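Local atomic coordinates of APC3568 protein (Geobacillus stearothermophilus, PDB entry 1RFZ), a protein that is of unknown function but belongs to the phosphatidylglycerophosphatase A family, and so may remove phosphate from phosphatidylglycerophosphate. Residues A[88-93]-A[142-147]; A[54-59]-A[109-114]. All blocks are in the same frame, centred on the assembly; numbering follows the deposited sequence.

Interaction 1: A[88-93]-A[142-147]; sequences SIIRRD and NTFLDD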
loop_
_atom_site.group_PDB
_atom_site.type_symbol
_atom_site.label_atom_id
_atom_site.label_comp_id
_atom_site.label_asym_id
_atom_site.label_seq_id
_atom_site.Cartn_x
_atom_site.Cartn_y
_atom_site.Cartn_z
ATOM N N SER A 88 26.323 -2.812 5.286
ATOM C CA SER A 88 26.534 -1.510 5.898
ATOM C C SER A 88 25.277 -0.631 5.948
ATOM O O SER A 88 24.975 -0.032 6.987
ATOM C CB SER A 88 27.647 -0.798 5.147
ATOM O OG SER A 88 27.400 -0.869 3.752
ATOM N N ILE A 89 24.550 -0.557 4.833
ATOM C CA ILE A 89 23.321 0.244 4.758
ATOM C C ILE A 89 22.346 -0.160 5.874
ATOM O O ILE A 89 21.869 0.680 6.652
ATOM C CB ILE A 89 22.602 0.048 3.388
ATOM C CG1 ILE A 89 23.501 0.511 2.239
ATOM C CG2 ILE A 89 21.288 0.827 3.368
ATOM C CD1 ILE A 89 22.896 0.308 0.860
ATOM N N ILE A 90 22.058 -1.460 5.928
ATOM C CA ILE A 90 21.157 -2.024 6.920
ATOM C C ILE A 90 21.745 -1.923 8.316
ATOM O O ILE A 90 21.038 -1.580 9.262
ATOM C CB ILE A 90 20.848 -3.510 6.621
ATOM C CG1 ILE A 90 20.150 -3.624 5.267
ATOM C CG2 ILE A 90 19.983 -4.102 7.738
ATOM C CD1 ILE A 90 19.732 -5.025 4.915
ATOM N N ARG A 91 23.036 -2.220 8.452
ATOM C CA ARG A 91 23.641 -2.146 9.767
ATOM C C ARG A 91 23.599 -0.722 10.304
ATOM O O ARG A 91 23.330 -0.503 11.491
ATOM C CB ARG A 91 25.075 -2.653 9.756
ATOM C CG ARG A 91 25.566 -2.866 11.169
ATOM C CD ARG A 91 26.686 -3.870 11.251
ATOM N NE ARG A 91 26.957 -4.214 12.643
ATOM C CZ ARG A 91 27.926 -5.033 13.037
ATOM N NH1 ARG A 91 28.723 -5.600 12.137
ATOM N NH2 ARG A 91 28.105 -5.276 14.331
ATOM N N ARG A 92 23.841 0.243 9.421
ATOM C CA ARG A 92 23.827 1.651 9.804
ATOM C C ARG A 92 22.421 2.161 10.116
ATOM O O ARG A 92 22.254 3.047 10.959
ATOM C CB ARG A 92 24.444 2.512 8.697
ATOM C CG ARG A 92 25.890 2.170 8.371
ATOM C CD ARG A 92 26.786 2.276 9.593
ATOM N NE ARG A 92 28.117 1.736 9.333
ATOM C CZ ARG A 92 29.102 1.719 10.224
ATOM N NH1 ARG A 92 28.908 2.216 11.438
ATOM N NH2 ARG A 92 30.281 1.199 9.903
ATOM N N ASP A 93 21.413 1.607 9.445
ATOM C CA ASP A 93 20.034 2.034 9.669
ATOM C C ASP A 93 19.929 3.494 9.240
ATOM O O ASP A 93 19.660 4.391 10.055
ATOM C CB ASP A 93 19.660 1.877 11.158
ATOM C CG ASP A 93 18.215 2.297 11.470
ATOM O OD1 ASP A 93 17.297 1.877 10.727
ATOM O OD2 ASP A 93 18.004 3.034 12.469
ATOM N N ASN A 142 18.793 -3.238 15.374
ATOM C CA ASN A 142 17.340 -3.363 15.361
ATOM C C ASN A 142 16.674 -2.588 14.226
ATOM O O ASN A 142 15.566 -2.076 14.380
ATOM C CB ASN A 142 16.778 -2.901 16.706
ATOM C CG ASN A 142 17.314 -3.717 17.870
ATOM O OD1 ASN A 142 17.214 -4.942 17.877
ATOM N ND2 ASN A 142 17.878 -3.038 18.865
ATOM N N THR A 143 17.350 -2.519 13.085
ATOM C CA THR A 143 16.834 -1.813 11.918
ATOM C C THR A 143 15.366 -2.124 11.615
ATOM O O THR A 143 14.527 -1.222 11.544
ATOM C CB THR A 143 17.678 -2.140 10.666
ATOM O OG1 THR A 143 18.952 -1.496 10.776
ATOM C CG2 THR A 143 16.974 -1.673 9.395
ATOM N N PHE A 144 15.058 -3.401 11.429
ATOM C CA PHE A 144 13.699 -3.801 11.125
ATOM C C PHE A 144 12.789 -3.919 12.329
ATOM O O PHE A 144 11.675 -3.388 12.328
ATOM C CB PHE A 144 13.693 -5.138 10.413
ATOM C CG PHE A 144 14.266 -5.092 9.046
ATOM C CD1 PHE A 144 15.640 -5.201 8.852
ATOM C CD2 PHE A 144 13.426 -5.009 7.938
ATOM C CE1 PHE A 144 16.177 -5.239 7.552
ATOM C CE2 PHE A 144 13.941 -5.044 6.639
ATOM C CZ PHE A 144 15.322 -5.162 6.438
ATOM N N LEU A 145 13.267 -4.623 13.351
ATOM C CA LEU A 145 12.466 -4.868 14.537
ATOM C C LEU A 145 11.767 -3.698 15.222
ATOM O O LEU A 145 10.595 -3.823 15.583
ATOM C CB LEU A 145 13.268 -5.642 15.590
ATOM C CG LEU A 145 12.323 -6.095 16.722
ATOM C CD1 LEU A 145 11.269 -7.045 16.140
ATOM C CD2 LEU A 145 13.094 -6.762 17.858
ATOM N N ASP A 146 12.443 -2.570 15.419
ATOM C CA ASP A 146 11.771 -1.469 16.106
ATOM C C ASP A 146 10.680 -0.832 15.249
ATOM O O ASP A 146 9.889 -0.021 15.730
ATOM C CB ASP A 146 12.781 -0.423 16.595
ATOM C CG ASP A 146 13.227 0.522 15.511
ATOM O OD1 ASP A 146 13.722 0.041 14.464
ATOM O OD2 ASP A 146 13.086 1.750 15.724
ATOM N N ASP A 147 10.644 -1.210 13.977
ATOM C CA ASP A 147 9.620 -0.732 13.044
ATOM C C ASP A 147 8.415 -1.682 13.131
ATOM O O ASP A 147 7.265 -1.244 13.193
ATOM C CB ASP A 147 10.150 -0.733 11.604
ATOM C CG ASP A 147 10.706 0.619 11.172
ATOM O OD1 ASP A 147 11.213 0.699 10.033
ATOM O OD2 ASP A 147 10.635 1.593 11.954
#

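Interaction 2: A[54-59]-A[109-114]; sequences VNRVIS and NVYGSI. With SO4 (sulfate ion), chain E.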
loop_
_atom_site.group_PDB
_atom_site.type_symbol
_atom_site.label_atom_id
_atom_site.label_comp_id
_atom_site.label_asym_id
_atom_site.label_seq_id
_atom_site.Cartn_x
_atom_site.Cartn_y
_atom_site.Cartn_z
ATOM N N VAL A 54 -2.606 -7.732 20.740
ATOM C CA VAL A 54 -1.241 -7.983 20.305
ATOM C C VAL A 54 -1.093 -9.470 19.886
ATOM O O VAL A 54 -0.492 -9.784 18.851
ATOM C CB VAL A 54 -0.234 -7.637 21.425
ATOM C CG1 VAL A 54 1.198 -7.713 20.894
ATOM C CG2 VAL A 54 -0.515 -6.249 21.941
ATOM N N ASN A 55 -1.657 -10.380 20.676
ATOM C CA ASN A 55 -1.572 -11.795 20.348
ATOM C C ASN A 55 -2.312 -12.052 19.055
ATOM O O ASN A 55 -1.900 -12.871 18.223
ATOM C CB ASN A 55 -2.185 -12.646 21.458
ATOM C CG ASN A 55 -1.320 -12.699 22.706
ATOM O OD1 ASN A 55 -0.110 -12.923 22.631
ATOM N ND2 ASN A 55 -1.941 -12.511 23.863
ATOM N N ARG A 56 -3.412 -11.333 18.881
ATOM C CA ARG A 56 -4.232 -11.494 17.694
ATOM C C ARG A 56 -3.467 -11.202 16.411
ATOM O O ARG A 56 -3.530 -11.975 15.457
ATOM C CB ARG A 56 -5.458 -10.599 17.785
ATOM C CG ARG A 56 -6.670 -11.274 17.233
ATOM C CD ARG A 56 -6.928 -12.546 17.991
ATOM N NE ARG A 56 -7.856 -13.402 17.272
ATOM C CZ ARG A 56 -8.283 -14.574 17.722
ATOM N NH1 ARG A 56 -7.861 -15.023 18.899
ATOM N NH2 ARG A 56 -9.129 -15.294 16.993
ATOM N N VAL A 57 -2.755 -10.080 16.390
ATOM C CA VAL A 57 -1.965 -9.700 15.229
ATOM C C VAL A 57 -0.849 -10.724 14.948
ATOM O O VAL A 57 -0.597 -11.105 13.795
ATOM C CB VAL A 57 -1.335 -8.306 15.446
ATOM C CG1 VAL A 57 -0.213 -8.051 14.441
ATOM C CG2 VAL A 57 -2.395 -7.252 15.309
ATOM N N ILE A 58 -0.192 -11.165 16.014
ATOM C CA ILE A 58 0.903 -12.106 15.896
ATOM C C ILE A 58 0.458 -13.475 15.382
ATOM O O ILE A 58 1.236 -14.187 14.732
ATOM C CB ILE A 58 1.653 -12.194 17.243
ATOM C CG1 ILE A 58 2.507 -10.924 17.408
ATOM C CG2 ILE A 58 2.539 -13.424 17.297
ATOM C CD1 ILE A 58 3.010 -10.648 18.816
ATOM N N SER A 59 -0.796 -13.833 15.631
ATOM C CA SER A 59 -1.334 -15.116 15.154
ATOM C C SER A 59 -1.491 -15.191 13.624
ATOM O O SER A 59 -1.834 -16.240 13.082
ATOM C CB SER A 59 -2.700 -15.356 15.778
ATOM O OG SER A 59 -3.600 -14.341 15.370
ATOM N N ASN A 109 -1.228 -2.910 7.619
ATOM C CA ASN A 109 -2.360 -3.118 6.704
ATOM C C ASN A 109 -3.238 -4.272 7.144
ATOM O O ASN A 109 -4.443 -4.271 6.906
ATOM C CB ASN A 109 -1.893 -3.400 5.271
ATOM C CG ASN A 109 -2.025 -2.190 4.367
ATOM O OD1 ASN A 109 -2.874 -1.320 4.593
ATOM N ND2 ASN A 109 -1.194 -2.133 3.327
ATOM N N VAL A 110 -2.620 -5.266 7.770
ATOM C CA VAL A 110 -3.334 -6.434 8.257
ATOM C C VAL A 110 -4.632 -6.014 8.937
ATOM O O VAL A 110 -5.616 -6.739 8.898
ATOM C CB VAL A 110 -2.435 -7.244 9.229
ATOM C CG1 VAL A 110 -3.275 -7.994 10.244
ATOM C CG2 VAL A 110 -1.579 -8.213 8.438
ATOM N N TYR A 111 -4.646 -4.845 9.563
ATOM C CA TYR A 111 -5.869 -4.394 10.197
ATOM C C TYR A 111 -6.462 -3.127 9.611
ATOM O O TYR A 111 -7.409 -2.560 10.171
ATOM C CB TYR A 111 -5.688 -4.281 11.710
ATOM C CG TYR A 111 -5.929 -5.612 12.361
ATOM C CD1 TYR A 111 -4.870 -6.423 12.751
ATOM C CD2 TYR A 111 -7.231 -6.123 12.474
ATOM C CE1 TYR A 111 -5.098 -7.716 13.234
ATOM C CE2 TYR A 111 -7.472 -7.409 12.949
ATOM C CZ TYR A 111 -6.401 -8.198 13.329
ATOM O OH TYR A 111 -6.624 -9.461 13.829
ATOM N N GLY A 112 -5.914 -2.694 8.477
ATOM C CA GLY A 112 -6.454 -1.530 7.802
ATOM C C GLY A 112 -5.693 -0.221 7.756
ATOM O O GLY A 112 -4.680 -0.019 8.428
ATOM N N SER A 113 -6.218 0.679 6.932
ATOM C CA SER A 113 -5.649 1.998 6.756
ATOM C C SER A 113 -5.701 2.815 8.041
ATOM O O SER A 113 -4.845 3.654 8.270
ATOM C CB SER A 113 -6.386 2.738 5.638
ATOM O OG SER A 113 -7.748 2.912 5.959
ATOM N N ILE A 114 -6.703 2.572 8.877
ATOM C CA ILE A 114 -6.848 3.303 10.129
ATOM C C ILE A 114 -5.577 3.334 10.975
ATOM O O ILE A 114 -5.237 4.366 11.558
ATOM C CB ILE A 114 -8.002 2.724 10.964
ATOM C CG1 ILE A 114 -9.279 3.466 10.636
ATOM C CG2 ILE A 114 -7.739 2.881 12.422
ATOM C CD1 ILE A 114 -9.519 3.566 9.175
HETATM S S SO4 E . -9.428 -11.529 14.329
HETATM O O1 SO4 E . -10.259 -10.441 13.752
HETATM O O2 SO4 E . -9.761 -11.670 15.766
HETATM O O3 SO4 E . -7.984 -11.242 14.157
HETATM O O4 SO4 E . -9.710 -12.812 13.643
#

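Interaction 1: A[88-93]-A[142-147]
Thr143 OG1 donates a hydrogen bond to Ile90 O at 2.6 Å, the polar link between the two segments. The hydroxyl approaches nearly end-on to the carbonyl and close to its plane, with a C=O...donor angle of 158° and a tilt of 15°. It depends on the threonine's first torsion (chi1 -72°), which sets OG1 anti to its own carbonyl carbon, while CG2 passes alongside Asp93 with OD1 3.8 Å from CG2. Beside this bond, Ile90 CG2 packs obliquely on the Phe144 ring, 4.0 Å from CE1. A valine in place of Thr143 would keep a methyl group near Asp93 but is likely to cost Ile90 O its hydroxyl partner, leaving the weak 3.2 Å bond from Asp93 N. That carbonyl lies in the last turn of helix 86-92, and Asp93 leaves the helix with positive phi. In segment 142-147, Asp74 OD2 accepts a bond from Leu145 N and a weak one from Phe144 N, while Asp100 and Leu103 of helix 99-109 touch the Phe144 side chain. The arrangement is a helix C-terminus joined to the lead-in of helix 145-163, where the Asp74 carboxylate accepts bonds from backbone N-H groups, in an all-helical fold.

Interaction 2: A[54-59]-A[109-114]
Tyr111, on the turn that follows helix 99-109, meets Val57 and Arg56 in the last turns of helix 47-58, beside a bound sulfate. The apolar part is one methyl against one ring: Val57 CG2 lies 3.4 Å from Tyr111 CE1 and 3.7 Å from Tyr111 CD1, an oblique approach. CG2 is anti to the valine's carbonyl carbon, which turns it to the CD1-CE1 part of the ring. Next to it the aliphatic part of Arg56 passes the phenol, with CG 3.9 Å from Tyr111 OH. The arginine chain then bends at chi2 (59°), which carries the guanidinium toward the anion, where NE donates to sulfate O2 at 3.0 Å with an N-H...O angle of 134°, a markedly bent bond. Arg56 is poorly ordered, so this grip may be loose. Arg159 NH2, from helix 145-163, provides a second bond to the sulfate. The ion probably came from the crystallisation liquor; two arginines at an oxyanion would be consistent with a phosphate-handling family, although no such role is established for this site. The Tyr111 hydroxyl lies beside sulfate O3, too close in the model for the pair to be interpreted.

The ring is presented by a type I beta turn from Asn109 to Gly112, closed by Gly112 N to Asn109 O at 2.7 Å. Gly112 has a phi of 110°, and at its backbone angles a side chain would collide with the preceding carbonyl oxygen. Tyr111 O is bonded by Ser158 OG of helix 145-163, and just beyond the turn Ser113 N donates to Glu62 of a neighbouring subunit.

In the fold
Interactions 1 and 2 lie on opposite sides of the chain's centre, with their centres 22 Å apart and nearest atoms about 9 Å apart, so they do not touch. Three of the four touching residues of interaction 1 are buried, whereas interaction 2 is only partly buried and ends at an exposed arginine. Helix 145-163 serves both: its beginning belongs to the first contact, and its far end supplies Ser158 and Arg159 around the second. Helix 99-109 likewise lines one and leads into the other. The chemistry differs accordingly: a direct hydroxyl-to-carbonyl bond near several carboxylates in 88-93/142-147, against methyl-to-ring packing and basic side chains at an anion in 54-59/109-114.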